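Local coordinates for JSC1_58120g3 ([Leptolyngbya] sp. JSC-1, PDB 6XHH), which probably senses far-red light as a cyanobacteriochrome, holding a linear tetrapyrrole (verdin) chromophore in its GAF domain, at residues R13-L18 and F22-Q27; R31-E36 and V160-R165; D90-G95 and A120-E125. All coordinates share one frame; numbering follows the deposited sequence.

Contact 1 (R13-L18 and F22-Q27)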
# COMPACT_ATOMS: atom_id res chain seq x y z
N ARG A 13 16.67 6.20 6.12
CA ARG A 13 17.40 6.53 7.33
C ARG A 13 18.32 7.74 7.16
O ARG A 13 18.91 8.19 8.15
CB ARG A 13 18.22 5.32 7.80
CG ARG A 13 18.53 5.34 9.28
CD ARG A 13 17.27 5.23 10.12
NE ARG A 13 16.85 3.84 10.26
CZ ARG A 13 17.41 2.97 11.09
NH1 ARG A 13 18.43 3.35 11.85
NH2 ARG A 13 16.96 1.73 11.16
N GLN A 14 18.44 8.28 5.95
CA GLN A 14 19.25 9.48 5.74
C GLN A 14 18.51 10.77 6.06
O GLN A 14 19.10 11.85 5.93
CB GLN A 14 19.78 9.52 4.30
CG GLN A 14 21.00 8.63 4.08
CD GLN A 14 21.38 8.48 2.62
OE1 GLN A 14 20.58 8.74 1.73
NE2 GLN A 14 22.61 8.03 2.38
N VAL A 15 17.25 10.69 6.49
CA VAL A 15 16.52 11.84 6.99
C VAL A 15 16.04 11.53 8.40
O VAL A 15 16.02 10.38 8.84
CB VAL A 15 15.34 12.23 6.08
CG1 VAL A 15 15.86 12.95 4.84
CG2 VAL A 15 14.55 10.98 5.70
N SER A 16 15.63 12.58 9.12
CA SER A 16 15.41 12.51 10.56
C SER A 16 13.93 12.40 10.93
O SER A 16 13.53 11.48 11.65
CB SER A 16 16.03 13.73 11.24
OG SER A 16 17.23 14.12 10.60
N ASP A 17 13.12 13.34 10.45
CA ASP A 17 11.75 13.46 10.90
C ASP A 17 10.83 12.51 10.14
O ASP A 17 11.11 12.09 9.01
CB ASP A 17 11.25 14.89 10.72
CG ASP A 17 11.12 15.26 9.27
OD1 ASP A 17 12.17 15.47 8.62
OD2 ASP A 17 9.98 15.31 8.77
N LEU A 18 9.71 12.18 10.78
CA LEU A 18 8.79 11.18 10.22
C LEU A 18 8.17 11.65 8.91
O LEU A 18 7.93 10.83 8.01
CB LEU A 18 7.71 10.85 11.24
CG LEU A 18 6.87 9.59 10.98
CD1 LEU A 18 7.74 8.36 10.97
CD2 LEU A 18 5.77 9.45 12.02
N PHE A 22 8.32 9.52 5.42
CA PHE A 22 7.16 9.19 4.60
C PHE A 22 7.35 9.63 3.15
O PHE A 22 7.08 8.87 2.22
CB PHE A 22 5.90 9.83 5.17
CG PHE A 22 5.34 9.13 6.36
CD1 PHE A 22 6.06 8.13 7.01
CD2 PHE A 22 4.09 9.48 6.85
CE1 PHE A 22 5.52 7.49 8.11
CE2 PHE A 22 3.55 8.84 7.94
CZ PHE A 22 4.27 7.86 8.58
N SER A 23 7.80 10.86 2.95
CA SER A 23 7.93 11.38 1.59
C SER A 23 9.01 10.63 0.82
O SER A 23 8.81 10.24 -0.33
CB SER A 23 8.25 12.87 1.63
OG SER A 23 7.13 13.61 2.09
N THR A 24 10.17 10.43 1.45
CA THR A 24 11.23 9.65 0.82
C THR A 24 10.77 8.24 0.48
O THR A 24 11.10 7.71 -0.59
CB THR A 24 12.44 9.61 1.75
OG1 THR A 24 12.89 10.94 1.99
CG2 THR A 24 13.57 8.80 1.14
N THR A 25 10.02 7.61 1.39
CA THR A 25 9.55 6.25 1.16
C THR A 25 8.64 6.18 -0.07
O THR A 25 8.87 5.35 -0.97
CB THR A 25 8.83 5.73 2.39
OG1 THR A 25 9.76 5.70 3.49
CG2 THR A 25 8.32 4.34 2.15
N THR A 26 7.64 7.05 -0.14
CA THR A 26 6.72 6.98 -1.28
C THR A 26 7.45 7.28 -2.59
O THR A 26 7.20 6.63 -3.61
CB THR A 26 5.52 7.93 -1.11
OG1 THR A 26 5.96 9.27 -0.91
CG2 THR A 26 4.64 7.52 0.06
N GLN A 27 8.38 8.25 -2.57
CA GLN A 27 9.16 8.58 -3.76
C GLN A 27 10.02 7.41 -4.21
O GLN A 27 10.06 7.08 -5.40
CB GLN A 27 10.04 9.80 -3.49
CG GLN A 27 9.27 11.11 -3.29
CD GLN A 27 10.15 12.36 -3.42
OE1 GLN A 27 11.21 12.33 -4.05
NE2 GLN A 27 9.71 13.46 -2.82

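Contact 2 (R31-E36 and V160-R165). With EDO (1,2-ethanediol), chain E.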
# COMPACT_ATOMS: atom_id res chain seq x y z
N ARG A 31 9.58 5.31 -7.78
CA ARG A 31 10.68 5.25 -8.74
C ARG A 31 11.09 3.80 -9.02
O ARG A 31 11.27 3.40 -10.18
CB ARG A 31 11.87 6.04 -8.18
CG ARG A 31 13.09 6.16 -9.09
CD ARG A 31 14.21 6.98 -8.42
NE ARG A 31 15.23 6.14 -7.80
CZ ARG A 31 16.47 6.02 -8.25
NH1 ARG A 31 16.86 6.67 -9.34
NH2 ARG A 31 17.33 5.23 -7.62
N LEU A 32 11.27 3.02 -7.95
CA LEU A 32 11.70 1.63 -8.09
C LEU A 32 10.74 0.83 -8.96
O LEU A 32 11.16 0.10 -9.87
CB LEU A 32 11.80 1.01 -6.70
CG LEU A 32 12.17 -0.47 -6.63
CD1 LEU A 32 13.55 -0.69 -7.21
CD2 LEU A 32 12.11 -0.96 -5.18
N PHE A 33 9.44 0.96 -8.70
CA PHE A 33 8.43 0.21 -9.45
C PHE A 33 8.06 0.85 -10.78
O PHE A 33 7.35 0.22 -11.58
CB PHE A 33 7.16 0.06 -8.60
CG PHE A 33 7.29 -0.96 -7.48
CD1 PHE A 33 8.42 -1.76 -7.36
CD2 PHE A 33 6.26 -1.14 -6.57
CE1 PHE A 33 8.53 -2.72 -6.35
CE2 PHE A 33 6.37 -2.09 -5.55
CZ PHE A 33 7.50 -2.87 -5.44
N GLY A 34 8.54 2.07 -11.06
CA GLY A 34 8.14 2.78 -12.26
C GLY A 34 6.64 2.90 -12.39
O GLY A 34 6.07 2.60 -13.45
N ILE A 35 5.97 3.33 -11.32
CA ILE A 35 4.52 3.41 -11.35
C ILE A 35 4.05 4.84 -11.10
O ILE A 35 4.87 5.76 -10.91
CB ILE A 35 3.88 2.46 -10.33
CG1 ILE A 35 4.39 2.76 -8.91
CG2 ILE A 35 4.12 1.00 -10.74
CD1 ILE A 35 3.85 1.79 -7.85
N GLU A 36 2.74 5.04 -11.06
CA GLU A 36 2.18 6.38 -11.10
C GLU A 36 1.79 6.94 -9.73
O GLU A 36 1.69 8.16 -9.60
CB GLU A 36 0.97 6.40 -12.05
CG GLU A 36 1.42 6.27 -13.50
CD GLU A 36 0.38 5.74 -14.48
OE1 GLU A 36 -0.68 5.19 -14.09
OE2 GLU A 36 0.63 5.89 -15.70
N VAL A 160 5.64 -7.71 -3.97
CA VAL A 160 4.78 -7.64 -2.79
C VAL A 160 5.60 -7.84 -1.53
O VAL A 160 5.40 -7.15 -0.51
CB VAL A 160 3.64 -8.68 -2.91
CG1 VAL A 160 2.74 -8.61 -1.70
CG2 VAL A 160 2.84 -8.46 -4.19
N GLN A 161 6.56 -8.76 -1.57
CA GLN A 161 7.44 -8.94 -0.42
C GLN A 161 8.25 -7.69 -0.13
O GLN A 161 8.36 -7.27 1.03
CB GLN A 161 8.35 -10.16 -0.65
CG GLN A 161 7.66 -11.46 -0.31
CD GLN A 161 7.93 -12.59 -1.29
OE1 GLN A 161 8.92 -12.58 -2.03
NE2 GLN A 161 7.03 -13.58 -1.31
N LEU A 162 8.79 -7.05 -1.18
CA LEU A 162 9.50 -5.79 -0.98
C LEU A 162 8.59 -4.76 -0.32
O LEU A 162 8.99 -4.08 0.64
CB LEU A 162 10.03 -5.26 -2.32
CG LEU A 162 10.88 -3.98 -2.41
CD1 LEU A 162 10.05 -2.71 -2.35
CD2 LEU A 162 11.95 -3.95 -1.36
N LEU A 163 7.36 -4.62 -0.83
CA LEU A 163 6.45 -3.63 -0.27
C LEU A 163 6.20 -3.88 1.20
O LEU A 163 6.13 -2.93 1.99
CB LEU A 163 5.12 -3.66 -1.03
CG LEU A 163 4.91 -2.79 -2.27
CD1 LEU A 163 3.51 -2.99 -2.83
CD2 LEU A 163 5.14 -1.30 -1.98
N MET A 164 6.06 -5.15 1.59
CA MET A 164 5.83 -5.48 2.98
C MET A 164 7.04 -5.16 3.84
O MET A 164 6.88 -4.73 4.99
CB MET A 164 5.45 -6.96 3.10
CG MET A 164 4.11 -7.30 2.41
SD MET A 164 3.65 -9.05 2.41
CE MET A 164 3.45 -9.36 4.16
N ARG A 165 8.26 -5.33 3.31
CA ARG A 165 9.45 -4.98 4.07
C ARG A 165 9.59 -3.47 4.22
O ARG A 165 10.02 -2.98 5.26
CB ARG A 165 10.70 -5.55 3.41
CG ARG A 165 10.75 -7.07 3.35
CD ARG A 165 10.76 -7.71 4.72
NE ARG A 165 9.41 -7.86 5.27
CZ ARG A 165 8.49 -8.70 4.78
NH1 ARG A 165 8.76 -9.45 3.72
NH2 ARG A 165 7.30 -8.77 5.35
C1 EDO E . 5.43 -0.97 -15.17
O1 EDO E . 5.71 -0.13 -14.04
C2 EDO E . 5.17 -0.11 -16.41
O2 EDO E . 6.18 0.91 -16.48

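Contact 3 (D90-G95 and A120-E125)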
# COMPACT_ATOMS: atom_id res chain seq x y z
N ASP A 90 -3.78 -6.95 -10.09
CA ASP A 90 -3.20 -6.48 -11.34
C ASP A 90 -4.13 -5.51 -12.05
O ASP A 90 -3.69 -4.49 -12.60
CB ASP A 90 -2.91 -7.65 -12.28
CG ASP A 90 -1.76 -8.51 -11.82
OD1 ASP A 90 -1.27 -8.30 -10.70
OD2 ASP A 90 -1.34 -9.39 -12.61
N ASP A 91 -5.42 -5.83 -12.07
CA ASP A 91 -6.41 -5.16 -12.90
C ASP A 91 -7.69 -5.11 -12.07
O ASP A 91 -8.26 -6.17 -11.79
CB ASP A 91 -6.61 -5.94 -14.20
CG ASP A 91 -7.59 -5.28 -15.17
OD1 ASP A 91 -8.47 -4.53 -14.73
OD2 ASP A 91 -7.47 -5.57 -16.37
N ILE A 92 -8.14 -3.92 -11.67
CA ILE A 92 -9.30 -3.83 -10.77
C ILE A 92 -10.56 -4.43 -11.37
O ILE A 92 -11.52 -4.72 -10.64
CB ILE A 92 -9.57 -2.37 -10.32
CG1 ILE A 92 -10.02 -1.50 -11.49
CG2 ILE A 92 -8.36 -1.80 -9.57
CD1 ILE A 92 -10.60 -0.15 -11.02
N TYR A 93 -10.60 -4.64 -12.68
CA TYR A 93 -11.78 -5.22 -13.31
C TYR A 93 -11.70 -6.72 -13.43
O TYR A 93 -12.69 -7.35 -13.83
CB TYR A 93 -11.99 -4.60 -14.69
CG TYR A 93 -12.12 -3.10 -14.63
CD1 TYR A 93 -13.14 -2.50 -13.89
CD2 TYR A 93 -11.20 -2.27 -15.26
CE1 TYR A 93 -13.26 -1.11 -13.82
CE2 TYR A 93 -11.32 -0.90 -15.19
CZ TYR A 93 -12.34 -0.33 -14.46
OH TYR A 93 -12.46 1.04 -14.40
N LEU A 94 -10.56 -7.32 -13.09
CA LEU A 94 -10.40 -8.77 -13.17
C LEU A 94 -10.22 -9.44 -11.82
O LEU A 94 -10.69 -10.56 -11.64
CB LEU A 94 -9.22 -9.13 -14.08
CG LEU A 94 -9.37 -8.67 -15.54
CD1 LEU A 94 -8.15 -9.03 -16.35
CD2 LEU A 94 -10.61 -9.30 -16.16
N GLY A 95 -9.56 -8.81 -10.86
CA GLY A 95 -9.65 -9.26 -9.49
C GLY A 95 -8.29 -9.57 -8.88
O GLY A 95 -7.24 -9.36 -9.48
N ALA A 120 -15.01 2.74 -5.72
CA ALA A 120 -14.15 3.50 -4.82
C ALA A 120 -12.75 3.67 -5.40
O ALA A 120 -12.18 4.77 -5.37
CB ALA A 120 -14.08 2.80 -3.46
N LEU A 121 -12.18 2.59 -5.94
CA LEU A 121 -10.88 2.67 -6.59
C LEU A 121 -10.90 3.61 -7.79
O LEU A 121 -10.00 4.45 -7.95
CB LEU A 121 -10.44 1.25 -7.00
CG LEU A 121 -10.01 0.36 -5.83
CD1 LEU A 121 -10.05 -1.13 -6.16
CD2 LEU A 121 -8.63 0.77 -5.37
N GLU A 122 -11.94 3.51 -8.63
CA GLU A 122 -12.10 4.46 -9.72
C GLU A 122 -12.14 5.90 -9.21
O GLU A 122 -11.59 6.81 -9.84
CB GLU A 122 -13.36 4.14 -10.52
CG GLU A 122 -13.22 2.95 -11.47
CD GLU A 122 -14.57 2.46 -11.96
OE1 GLU A 122 -15.59 2.84 -11.34
OE2 GLU A 122 -14.61 1.71 -12.95
N SER A 123 -12.78 6.13 -8.06
CA SER A 123 -12.85 7.50 -7.54
C SER A 123 -11.48 8.03 -7.15
O SER A 123 -11.31 9.26 -7.07
CB SER A 123 -13.81 7.58 -6.34
OG SER A 123 -13.16 7.25 -5.12
N PHE A 124 -10.51 7.16 -6.90
CA PHE A 124 -9.15 7.57 -6.60
C PHE A 124 -8.23 7.42 -7.81
O PHE A 124 -7.01 7.57 -7.67
CB PHE A 124 -8.63 6.78 -5.40
CG PHE A 124 -9.37 7.10 -4.12
CD1 PHE A 124 -9.35 8.38 -3.60
CD2 PHE A 124 -10.10 6.13 -3.46
CE1 PHE A 124 -10.03 8.69 -2.45
CE2 PHE A 124 -10.79 6.43 -2.30
CZ PHE A 124 -10.75 7.71 -1.79
N GLU A 125 -8.81 7.15 -8.99
CA GLU A 125 -8.10 7.06 -10.27
C GLU A 125 -7.20 5.82 -10.36
O GLU A 125 -6.24 5.81 -11.12
CB GLU A 125 -7.28 8.31 -10.55
CG GLU A 125 -8.05 9.59 -10.33
CD GLU A 125 -7.32 10.76 -10.90
OE1 GLU A 125 -7.74 11.26 -11.96
OE2 GLU A 125 -6.32 11.17 -10.30

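Contact 1 (R13-L18 and F22-Q27)
Leu-18 and Phe-22 meet one turn apart at the start of helix 18-33, where the chain leaves the short loop after helix 2-13. It is a local contact: the first turn of the helix packs on itself, and the preceding loop adds Val-15. Phe-22 N donates to Leu-18 O over 2.9 Å, an i to i+4 bond of the first turn. The side chains meet beside it. Leu-18 lays its branch point over one face of the Phe-22 ring, with CG 4.2 Å from the ring centroid. Its CD1 comes 3.7 Å from Phe-22 CE1. Leu-18 CG lies anti to the backbone N (chi1 -165°), which swings the isobutyl group over the ring. An alanine at Phe-22 is likely to open a gap beneath Leu-18 and leave that side chain freer to turn. From the loop, Val-15 CG2 comes to 4.1 Å from Thr-24 OG1; that hydroxyl is hydrogen-bonded to Ser-20 O. Asp-17 is the N-cap: its side chain caps a backbone N of the first turn, and its OD1 also bonds Ser-20 OG. Phe-22 also touches Leu-170 and Ile-174 of helix 157-178 and Thr-53 of strand 49-56, while Thr-24 meets Lys-11 of helix 2-13.

Contact 2 (R31-E36 and V160-R165)
The C-terminal end of helix 18-33 faces helix 157-178 with 10.1 Å between the nearest CA atoms, those of Phe-33 and Leu-163. Side chains span that distance, and the contact is apolar and buried. Phe-33 meets two leucines. Its CE2 lies 3.7 Å from Leu-163 CG, which sits at the ring edge, near the ring plane. Both methyls of Leu-163 also lie close to CE2. Phe-33 CZ is 4.0 Å from Leu-162 CD1, and these two side chains run past each other in opposite directions. The same Leu-162 methyl meets Leu-32 CD2 at 3.9 Å, tip to tip. Both of these leucines have CG anti to the backbone N (chi1 177° in Leu-32, -177° in Leu-162), and each reaches out toward the other helix. In the GAF fold such helices pack together on one face of the central antiparallel sheet. Leu-163 accordingly also touches Leu-144 and Ala-146 of strand 139-148 and Ala-130 and Val-132 of strand 128-136. Helix 18-33 stops at once after Phe-33. Gly-34, with positive phi, is the C-prime residue of a Schellman motif. Ile-35 N bonds back to Arg-30 O, and Gly-34 N to Arg-31 O over 3.2 Å. A 1,2-ethanediol, probably from the crystallisation liquor, places O1 2.8 Å from Gly-34 O and also near Phe-33 O. Arg-153 binds both Phe-33 O and the diol.

Contact 3 (D90-G95 and A120-E125)
Tyr-93 and Glu-122 make the polar half of this contact. Tyr-93 OH donates to Glu-122 OE2 over 2.7 Å and meets the anti lone pair, the one away from the other carboxylate oxygen. OE2 lies at the edge of the phenol ring, in its plane, and is 3.2 Å from Tyr-93 CE1. The carboxylate plane is turned 58° from the ring. Glu-122 is extended beyond CG (chi2 166°), and this carries its carboxylate out to the hydroxyl. The apolar half lies alongside. Ile-92 CG2 touches Leu-121 CD1 at 3.9 Å, and Ile-92 CD1 approaches Glu-122 CG at 4.1 Å.

Ile-92 also supports the tyrosine. Its CG1 sits 3.8 Å above the centre of the Tyr-93 ring and covers one face. Asp-91 holds the turn that carries these residues. Its OD1 accepts from Tyr-93 N over 3.0 Å, an Asx turn, and its backbone O accepts from both Leu-94 N and Gly-95 N. On the other segment, Glu-125 is the C-prime residue of a Schellman motif that ends helix 115-123. Ile-92 and Tyr-93 both touch Ile-118 of that helix, and Leu-121 rests on Trp-68.

The contact joins the loop between strands 87-89 and 95-100 to the end of helix 115-123, beside the chromophore. Ala-120 touches the bound mesobiliverdin, and the side chain of Leu-121 is about 5 Å from it. Helix 115-123 thus lends Ala-120 to the bilin pocket of this GAF domain, and the loop 90-95 packs against the end of that helix.

Contacts 1 and 2 share helix 18-33: the first at its N-terminal part, the second at its C-terminal end. Their centres are 15 Å apart. Helix 157-178 supplies the other half of contact 2 and also touches Phe-22 of contact 1. Contact 3 lies on the opposite side of the chain's centre from contact 1, with 28 Å between their centres. It is 18 Å from contact 2, centre to centre. Along the chain, contact 1 closes first. Both segments of contact 3 lie in the sequence between those of contact 2. Contacts 1 and 2 thus belong to the helices packed on the central sheet, while contact 3 lies at the border of the bilin pocket.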